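Predicted protein (Phaeodactylum tricornutum CCAP 1055/1, PDB 5Z5M) probably makes (S)-allantoin from 5-hydroxyisourate, first hydrolysing it and then stereoselectively decarboxylating the resulting OHCU, in the last steps of urate degradation. Local coordinates at residues I49-N61 / H163-T176. Numbering follows the deposited sequence.
Sequences ISQLAAAMKAIVN and HKIAWMRLLSKIDT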
ATOM      1  N   ILE A  49      22.711  19.058  15.535  1.00 15.74           N
ATOM      2  CA  ILE A  49      23.327  19.252  14.232  1.00 10.00           C
ATOM      3  C   ILE A  49      22.239  19.532  13.188  1.00  6.98           C
ATOM      4  O   ILE A  49      22.462  20.289  12.239  1.00 11.29           O
ATOM      5  CB  ILE A  49      24.203  18.041  13.825  1.00 13.60           C
ATOM      6  CG1 ILE A  49      25.009  18.363  12.561  1.00 22.35           C
ATOM      7  CG2 ILE A  49      23.367  16.786  13.655  1.00 17.25           C
ATOM      8  CD1 ILE A  49      25.985  17.282  12.168  1.00 24.77           C
ATOM      9  N   SER A  50      21.049  18.972  13.395  1.00  8.09           N
ATOM     10  CA  SER A  50      19.908  19.260  12.525  1.00 10.97           C
ATOM     11  C   SER A  50      19.574  20.744  12.521  1.00  9.21           C
ATOM     12  O   SER A  50      19.392  21.352  11.465  1.00  6.61           O
ATOM     13  CB  SER A  50      18.674  18.469  12.958  1.00 12.76           C
ATOM     14  OG  SER A  50      18.842  17.089  12.719  1.00 17.70           O
ATOM     15  N   GLN A  51      19.488  21.322  13.715  1.00  9.97           N
ATOM     16  CA  GLN A  51      19.164  22.735  13.852  1.00  9.71           C
ATOM     17  C   GLN A  51      20.256  23.623  13.262  1.00  6.89           C
ATOM     18  O   GLN A  51      19.972  24.677  12.691  1.00  6.57           O
ATOM     19  CB  GLN A  51      18.930  23.080  15.325  1.00 11.36           C
ATOM     20  CG  GLN A  51      17.647  22.483  15.887  1.00 15.25           C
ATOM     21  CD  GLN A  51      17.541  22.627  17.392  1.00 20.11           C
ATOM     22  OE1 GLN A  51      18.506  22.984  18.061  1.00 15.23           O
ATOM     23  NE2 GLN A  51      16.363  22.343  17.931  1.00 25.89           N
ATOM     24  N   LEU A  52      21.503  23.191  13.405  1.00  6.62           N
ATOM     25  CA  LEU A  52      22.628  23.933  12.855  1.00  8.64           C
ATOM     26  C   LEU A  52      22.541  23.958  11.328  1.00  9.71           C
ATOM     27  O   LEU A  52      22.703  25.008  10.702  1.00  8.02           O
ATOM     28  CB  LEU A  52      23.953  23.316  13.319  1.00  6.80           C
ATOM     29  CG  LEU A  52      25.210  23.887  12.657  1.00  7.51           C
ATOM     30  CD1 LEU A  52      25.296  25.399  12.879  1.00 13.94           C
ATOM     31  CD2 LEU A  52      26.447  23.179  13.178  1.00 13.99           C
ATOM     32  N   ALA A  53      22.259  22.802  10.740  1.00  9.52           N
ATOM     33  CA  ALA A  53      22.094  22.693   9.294  1.00 11.50           C
ATOM     34  C   ALA A  53      20.924  23.542   8.809  1.00  9.80           C
ATOM     35  O   ALA A  53      21.023  24.210   7.778  1.00  9.17           O
ATOM     36  CB  ALA A  53      21.892  21.237   8.888  1.00  7.62           C
ATOM     37  N   ALA A  54      19.827  23.512   9.564  1.00 10.28           N
ATOM     38  CA  ALA A  54      18.618  24.256   9.225  1.00  7.75           C
ATOM     39  C   ALA A  54      18.872  25.756   9.248  1.00  7.44           C
ATOM     40  O   ALA A  54      18.361  26.495   8.408  1.00 13.34           O
ATOM     41  CB  ALA A  54      17.487  23.904  10.194  1.00  8.19           C
ATOM     42  N   ALA A  55      19.645  26.192  10.239  1.00 10.14           N
ATOM     43  CA  ALA A  55      19.989  27.597  10.405  1.00  9.83           C
ATOM     44  C   ALA A  55      20.809  28.118   9.220  1.00 11.59           C
ATOM     45  O   ALA A  55      20.553  29.208   8.710  1.00 13.63           O
ATOM     46  CB  ALA A  55      20.744  27.797  11.704  1.00  8.57           C
ATOM     47  N   MET A  56      21.798  27.342   8.787  1.00 11.99           N
ATOM     48  CA  MET A  56      22.640  27.750   7.666  1.00 13.19           C
ATOM     49  C   MET A  56      21.863  27.693   6.357  1.00 15.00           C
ATOM     50  O   MET A  56      22.015  28.568   5.501  1.00 13.27           O
ATOM     51  CB  MET A  56      23.896  26.877   7.588  1.00 14.15           C
ATOM     52  CG  MET A  56      24.756  26.970   8.848  1.00 15.73           C
ATOM     53  SD  MET A  56      26.293  26.028   8.783  1.00 23.99           S
ATOM     54  CE  MET A  56      27.184  26.955   7.541  1.00 19.38           C
ATOM     55  N   LYS A  57      21.020  26.673   6.218  1.00 13.48           N
ATOM     56  CA  LYS A  57      20.158  26.534   5.047  1.00 11.17           C
ATOM     57  C   LYS A  57      19.240  27.746   4.908  1.00 12.65           C
ATOM     58  O   LYS A  57      19.045  28.265   3.807  1.00 12.70           O
ATOM     59  CB  LYS A  57      19.326  25.250   5.137  1.00 10.77           C
ATOM     60  CG  LYS A  57      18.465  24.972   3.911  1.00 17.92           C
ATOM     61  CD  LYS A  57      17.705  23.654   4.060  1.00 19.92           C
ATOM     62  CE  LYS A  57      16.855  23.366   2.831  1.00 36.09           C
ATOM     63  NZ  LYS A  57      16.175  22.041   2.917  1.00 40.31           N
ATOM     64  N   ALA A  58      18.677  28.188   6.029  1.00  9.63           N
ATOM     65  CA  ALA A  58      17.783  29.346   6.043  1.00 15.99           C
ATOM     66  C   ALA A  58      18.490  30.609   5.559  1.00 15.01           C
ATOM     67  O   ALA A  58      17.927  31.388   4.790  1.00 12.15           O
ATOM     68  CB  ALA A  58      17.222  29.563   7.437  1.00 17.03           C
ATOM     69  N   ILE A  59      19.724  30.805   6.017  1.00 13.36           N
ATOM     70  CA  ILE A  59      20.539  31.941   5.587  1.00  9.14           C
ATOM     71  C   ILE A  59      20.736  31.929   4.072  1.00 12.48           C
ATOM     72  O   ILE A  59      20.581  32.952   3.401  1.00 15.54           O
ATOM     73  CB  ILE A  59      21.911  31.943   6.294  1.00  9.35           C
ATOM     74  CG1 ILE A  59      21.719  32.251   7.780  1.00 16.98           C
ATOM     75  CG2 ILE A  59      22.862  32.962   5.649  1.00 11.19           C
ATOM     76  CD1 ILE A  59      22.986  32.154   8.604  1.00 17.21           C
ATOM     77  N   VAL A  60      21.048  30.760   3.529  1.00  7.22           N
ATOM     78  CA  VAL A  60      21.212  30.633   2.086  1.00 10.29           C
ATOM     79  C   VAL A  60      19.899  30.909   1.355  1.00 13.51           C
ATOM     80  O   VAL A  60      19.858  31.690   0.400  1.00 12.83           O
ATOM     81  CB  VAL A  60      21.731  29.236   1.696  1.00 11.16           C
ATOM     82  CG1 VAL A  60      21.686  29.054   0.182  1.00 11.28           C
ATOM     83  CG2 VAL A  60      23.158  29.036   2.221  1.00  8.96           C
ATOM     84  N   ASN A  61      18.824  30.278   1.815  1.00 16.33           N
ATOM     85  CA  ASN A  61      17.533  30.388   1.147  1.00 18.11           C
ATOM     86  C   ASN A  61      16.995  31.816   1.126  1.00 17.14           C
ATOM     87  O   ASN A  61      16.265  32.197   0.211  1.00 19.19           O
ATOM     88  CB  ASN A  61      16.511  29.457   1.805  1.00 23.59           C
ATOM     89  CG  ASN A  61      16.663  28.014   1.351  1.00 19.60           C
ATOM     90  OD1 ASN A  61      17.332  27.727   0.355  1.00 29.81           O
ATOM     91  ND2 ASN A  61      16.042  27.097   2.082  1.00 37.74           N
ATOM     92  N   HIS A 163      22.611  21.851  -0.602  1.00  7.36           N
ATOM     93  CA  HIS A 163      22.231  21.707   0.802  1.00  7.33           C
ATOM     94  C   HIS A 163      22.536  20.302   1.280  1.00  7.42           C
ATOM     95  O   HIS A 163      22.907  20.102   2.431  1.00 10.50           O
ATOM     96  CB  HIS A 163      20.747  22.013   1.022  1.00  6.86           C
ATOM     97  CG  HIS A 163      20.394  23.457   0.844  1.00 13.27           C
ATOM     98  ND1 HIS A 163      21.112  24.475   1.428  1.00 15.24           N
ATOM     99  CD2 HIS A 163      19.389  24.048   0.157  1.00 13.50           C
ATOM    100  CE1 HIS A 163      20.570  25.637   1.103  1.00 18.03           C
ATOM    101  NE2 HIS A 163      19.519  25.403   0.336  1.00 17.36           N
ATOM    102  N   LYS A 164      22.369  19.324   0.391  1.00  6.38           N
ATOM    103  CA  LYS A 164      22.651  17.941   0.741  1.00  7.35           C
ATOM    104  C   LYS A 164      24.148  17.758   0.957  1.00  7.70           C
ATOM    105  O   LYS A 164      24.565  16.998   1.818  1.00  9.64           O
ATOM    106  CB  LYS A 164      22.147  16.989  -0.346  1.00 10.49           C
ATOM    107  CG  LYS A 164      20.641  16.816  -0.373  1.00 14.07           C
ATOM    108  CD  LYS A 164      20.173  16.286  -1.724  1.00 24.83           C
ATOM    109  CE  LYS A 164      20.640  14.862  -1.960  1.00 22.15           C
ATOM    110  NZ  LYS A 164      20.048  14.277  -3.199  1.00 21.84           N
ATOM    111  N   ILE A 165      24.948  18.457   0.159  1.00 10.11           N
ATOM    112  CA  ILE A 165      26.399  18.404   0.291  1.00 14.34           C
ATOM    113  C   ILE A 165      26.843  19.094   1.580  1.00  7.16           C
ATOM    114  O   ILE A 165      27.749  18.624   2.268  1.00 12.64           O
ATOM    115  CB  ILE A 165      27.083  19.042  -0.937  1.00 13.06           C
ATOM    116  CG1 ILE A 165      26.894  18.134  -2.151  1.00 20.23           C
ATOM    117  CG2 ILE A 165      28.562  19.275  -0.677  1.00 18.42           C
ATOM    118  CD1 ILE A 165      27.186  18.791  -3.470  1.00 27.01           C
ATOM    119  N   ALA A 166      26.172  20.188   1.924  1.00 10.31           N
ATOM    120  CA  ALA A 166      26.457  20.904   3.157  1.00  9.17           C
ATOM    121  C   ALA A 166      26.219  19.993   4.359  1.00 12.46           C
ATOM    122  O   ALA A 166      27.014  19.964   5.295  1.00  7.23           O
ATOM    123  CB  ALA A 166      25.602  22.154   3.255  1.00 10.55           C
ATOM    124  N   TRP A 167      25.121  19.247   4.306  1.00  6.29           N
ATOM    125  CA  TRP A 167      24.762  18.302   5.358  1.00  7.32           C
ATOM    126  C   TRP A 167      25.831  17.219   5.495  1.00  8.74           C
ATOM    127  O   TRP A 167      26.219  16.867   6.608  1.00 10.85           O
ATOM    128  CB  TRP A 167      23.394  17.688   5.054  1.00  5.35           C
ATOM    129  CG  TRP A 167      22.925  16.644   6.023  1.00  9.74           C
ATOM    130  CD1 TRP A 167      22.639  15.344   5.740  1.00  7.00           C
ATOM    131  CD2 TRP A 167      22.664  16.819   7.423  1.00  9.24           C
ATOM    132  NE1 TRP A 167      22.222  14.687   6.876  1.00  5.45           N
ATOM    133  CE2 TRP A 167      22.222  15.576   7.924  1.00  6.33           C
ATOM    134  CE3 TRP A 167      22.758  17.903   8.300  1.00  9.95           C
ATOM    135  CZ2 TRP A 167      21.887  15.384   9.259  1.00 13.30           C
ATOM    136  CZ3 TRP A 167      22.411  17.712   9.632  1.00  7.68           C
ATOM    137  CH2 TRP A 167      21.985  16.464  10.096  1.00 16.42           C
ATOM    138  N   MET A 168      26.321  16.714   4.360  1.00  7.94           N
ATOM    139  CA  MET A 168      27.373  15.698   4.371  1.00 15.18           C
ATOM    140  C   MET A 168      28.661  16.227   4.994  1.00  8.39           C
ATOM    141  O   MET A 168      29.350  15.508   5.711  1.00 13.63           O
ATOM    142  CB  MET A 168      27.653  15.188   2.952  1.00  9.94           C
ATOM    143  CG  MET A 168      26.511  14.399   2.352  1.00 24.85           C
ATOM    144  SD  MET A 168      26.869  13.876   0.664  1.00 31.61           S
ATOM    145  CE  MET A 168      25.299  13.144   0.208  1.00 27.68           C
ATOM    146  N   ARG A 169      28.985  17.484   4.723  1.00 10.60           N
ATOM    147  CA  ARG A 169      30.206  18.064   5.266  1.00 13.37           C
ATOM    148  C   ARG A 169      30.096  18.318   6.768  1.00 12.22           C
ATOM    149  O   ARG A 169      31.055  18.101   7.511  1.00 13.69           O
ATOM    150  CB  ARG A 169      30.548  19.359   4.536  1.00 16.16           C
ATOM    151  CG  ARG A 169      31.044  19.135   3.121  1.00 16.73           C
ATOM    152  CD  ARG A 169      31.151  20.453   2.377  1.00 22.74           C
ATOM    153  NE  ARG A 169      31.716  20.278   1.045  1.00 25.18           N
ATOM    154  CZ  ARG A 169      31.697  21.211   0.102  1.00 36.41           C
ATOM    155  NH1 ARG A 169      31.135  22.389   0.342  1.00 29.15           N
ATOM    156  NH2 ARG A 169      32.236  20.963  -1.082  1.00 19.85           N
ATOM    157  N   LEU A 170      28.926  18.776   7.205  1.00 11.80           N
ATOM    158  CA  LEU A 170      28.664  18.992   8.628  1.00 10.90           C
ATOM    159  C   LEU A 170      28.798  17.686   9.407  1.00 17.91           C
ATOM    160  O   LEU A 170      29.368  17.661  10.496  1.00 15.00           O
ATOM    161  CB  LEU A 170      27.265  19.583   8.845  1.00  9.94           C
ATOM    162  CG  LEU A 170      27.076  21.079   8.589  1.00 20.47           C
ATOM    163  CD1 LEU A 170      25.594  21.429   8.555  1.00 19.94           C
ATOM    164  CD2 LEU A 170      27.798  21.907   9.657  1.00 18.15           C
ATOM    165  N   LEU A 171      28.265  16.606   8.840  1.00 14.04           N
ATOM    166  CA  LEU A 171      28.306  15.292   9.486  1.00 12.67           C
ATOM    167  C   LEU A 171      29.737  14.777   9.650  1.00 20.41           C
ATOM    168  O   LEU A 171      30.051  14.086  10.624  1.00 17.22           O
ATOM    169  CB  LEU A 171      27.481  14.275   8.693  1.00 14.58           C
ATOM    170  CG  LEU A 171      25.961  14.317   8.875  1.00 17.62           C
ATOM    171  CD1 LEU A 171      25.292  13.329   7.939  1.00 13.51           C
ATOM    172  CD2 LEU A 171      25.579  14.017  10.313  1.00 13.85           C
ATOM    173  N   SER A 172      30.603  15.109   8.698  1.00 19.61           N
ATOM    174  CA  SER A 172      31.970  14.595   8.716  1.00 19.44           C
ATOM    175  C   SER A 172      32.874  15.412   9.636  1.00 25.41           C
ATOM    176  O   SER A 172      33.891  14.912  10.119  1.00 28.57           O
ATOM    177  CB  SER A 172      32.553  14.555   7.300  1.00 20.70           C
ATOM    178  OG  SER A 172      32.770  15.858   6.794  1.00 35.59           O
ATOM    179  N   LYS A 173      32.493  16.657   9.898  1.00 18.24           N
ATOM    180  CA  LYS A 173      33.299  17.530  10.747  1.00 22.37           C
ATOM    181  C   LYS A 173      32.858  17.511  12.206  1.00 22.22           C
ATOM    182  O   LYS A 173      33.631  17.860  13.098  1.00 22.35           O
ATOM    183  CB  LYS A 173      33.254  18.969  10.230  1.00 22.96           C
ATOM    184  CG  LYS A 173      33.955  19.174   8.907  1.00 22.01           C
ATOM    185  CD  LYS A 173      33.754  20.594   8.409  1.00 28.94           C
ATOM    186  CE  LYS A 173      34.141  21.602   9.476  1.00 32.16           C
ATOM    187  NZ  LYS A 173      35.534  21.412   9.965  1.00 27.14           N
ATOM    188  N   ILE A 174      31.616  17.102  12.444  1.00 16.38           N
ATOM    189  CA  ILE A 174      31.040  17.162  13.784  1.00 20.75           C
ATOM    190  C   ILE A 174      30.864  15.773  14.398  1.00 22.95           C
ATOM    191  O   ILE A 174      30.404  14.845  13.736  1.00 19.66           O
ATOM    192  CB  ILE A 174      29.682  17.903  13.758  1.00 17.00           C
ATOM    193  CG1 ILE A 174      29.914  19.411  13.614  1.00 22.93           C
ATOM    194  CG2 ILE A 174      28.866  17.602  15.011  1.00 22.20           C
ATOM    195  CD1 ILE A 174      28.645  20.218  13.427  1.00 29.92           C
ATOM    196  N   ASP A 175      31.249  15.640  15.664  1.00 20.18           N
ATOM    197  CA  ASP A 175      31.079  14.394  16.410  1.00 21.94           C
ATOM    198  C   ASP A 175      29.616  14.228  16.821  1.00 15.32           C
ATOM    199  O   ASP A 175      29.124  14.935  17.696  1.00 21.68           O
ATOM    200  CB  ASP A 175      32.001  14.387  17.637  1.00 27.08           C
ATOM    201  CG  ASP A 175      31.797  13.171  18.531  1.00 27.76           C
ATOM    202  OD1 ASP A 175      31.170  12.183  18.098  1.00 33.25           O
ATOM    203  OD2 ASP A 175      32.284  13.204  19.677  1.00 28.10           O
ATOM    204  N   THR A 176      28.923  13.288  16.188  1.00 19.03           N
ATOM    205  CA  THR A 176      27.495  13.108  16.433  1.00 15.33           C
ATOM    206  C   THR A 176      27.213  11.930  17.360  1.00 17.52           C
ATOM    207  O   THR A 176      26.098  11.418  17.392  1.00 15.07           O
ATOM    208  CB  THR A 176      26.714  12.899  15.113  1.00 17.39           C
ATOM    209  OG1 THR A 176      27.234  11.761  14.415  1.00 17.89           O
ATOM    210  CG2 THR A 176      26.830  14.131  14.216  1.00 20.29           C
TER
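His163 NE2 donates a hydrogen bond to Asn61 OD1 (3.2 Å). It is bent at the proton, 147°, and the imidazole nitrogen stands above the amide's carbonyl plane, with amide and ring at right angles. The other ring nitrogen, ND1, is hydrogen-bonded to Tyr26 OH, so the imidazole is gripped from both nitrogens. Its rotation is further limited by Lys57, whose CG sits 3.6 Å from the ring centroid and only 11° off the normal, a CH-pi contact over one face. Lys57 lies across the ring because its chain is extended from CB outward, CG pointing opposite the backbone N, until CE reaches His163 CD2. Val60 CG1 makes a van der Waals contact with His163 CE1. Were His163 an alanine, Asn61 OD1 and Tyr26 OH would probably lose the ring that bridges them, and the Lys57 methylenes their platform.

One turn on, Trp167 CE3 lies 3.5 Å from Ala53 CB; the CA atoms of these two residues are 6.5 Å apart, a spacing consistent with the small side chain of Ala53. Ile49 O meets the indole at its edge, and Ile49 CG2 touches CH2. Ile49 CD1 fills the far end against Leu171 CD2, Ile174 CG2 and Thr176 CG2. Leu170 joins these groups, CD1 meeting Ala53 CB and CD2 meeting Leu52 CD2, which also packs on Ile174 CD1 at 3.7 Å; Leu22 of helix 15-22 covers Leu52 and Leu170.

Helices 49-61 and 163-173 of the all-helical OHCU decarboxylase domain run roughly antiparallel (142°), their axes 10.5 Å apart at closest approach. The hydrogen bond between them is at the His163 end; the other packs by aliphatic contact and turns its polar atoms to the transthyretin-like part, Trp167 NE1 to Asp276 O and Ser50 OG to Asp279 and Asn277.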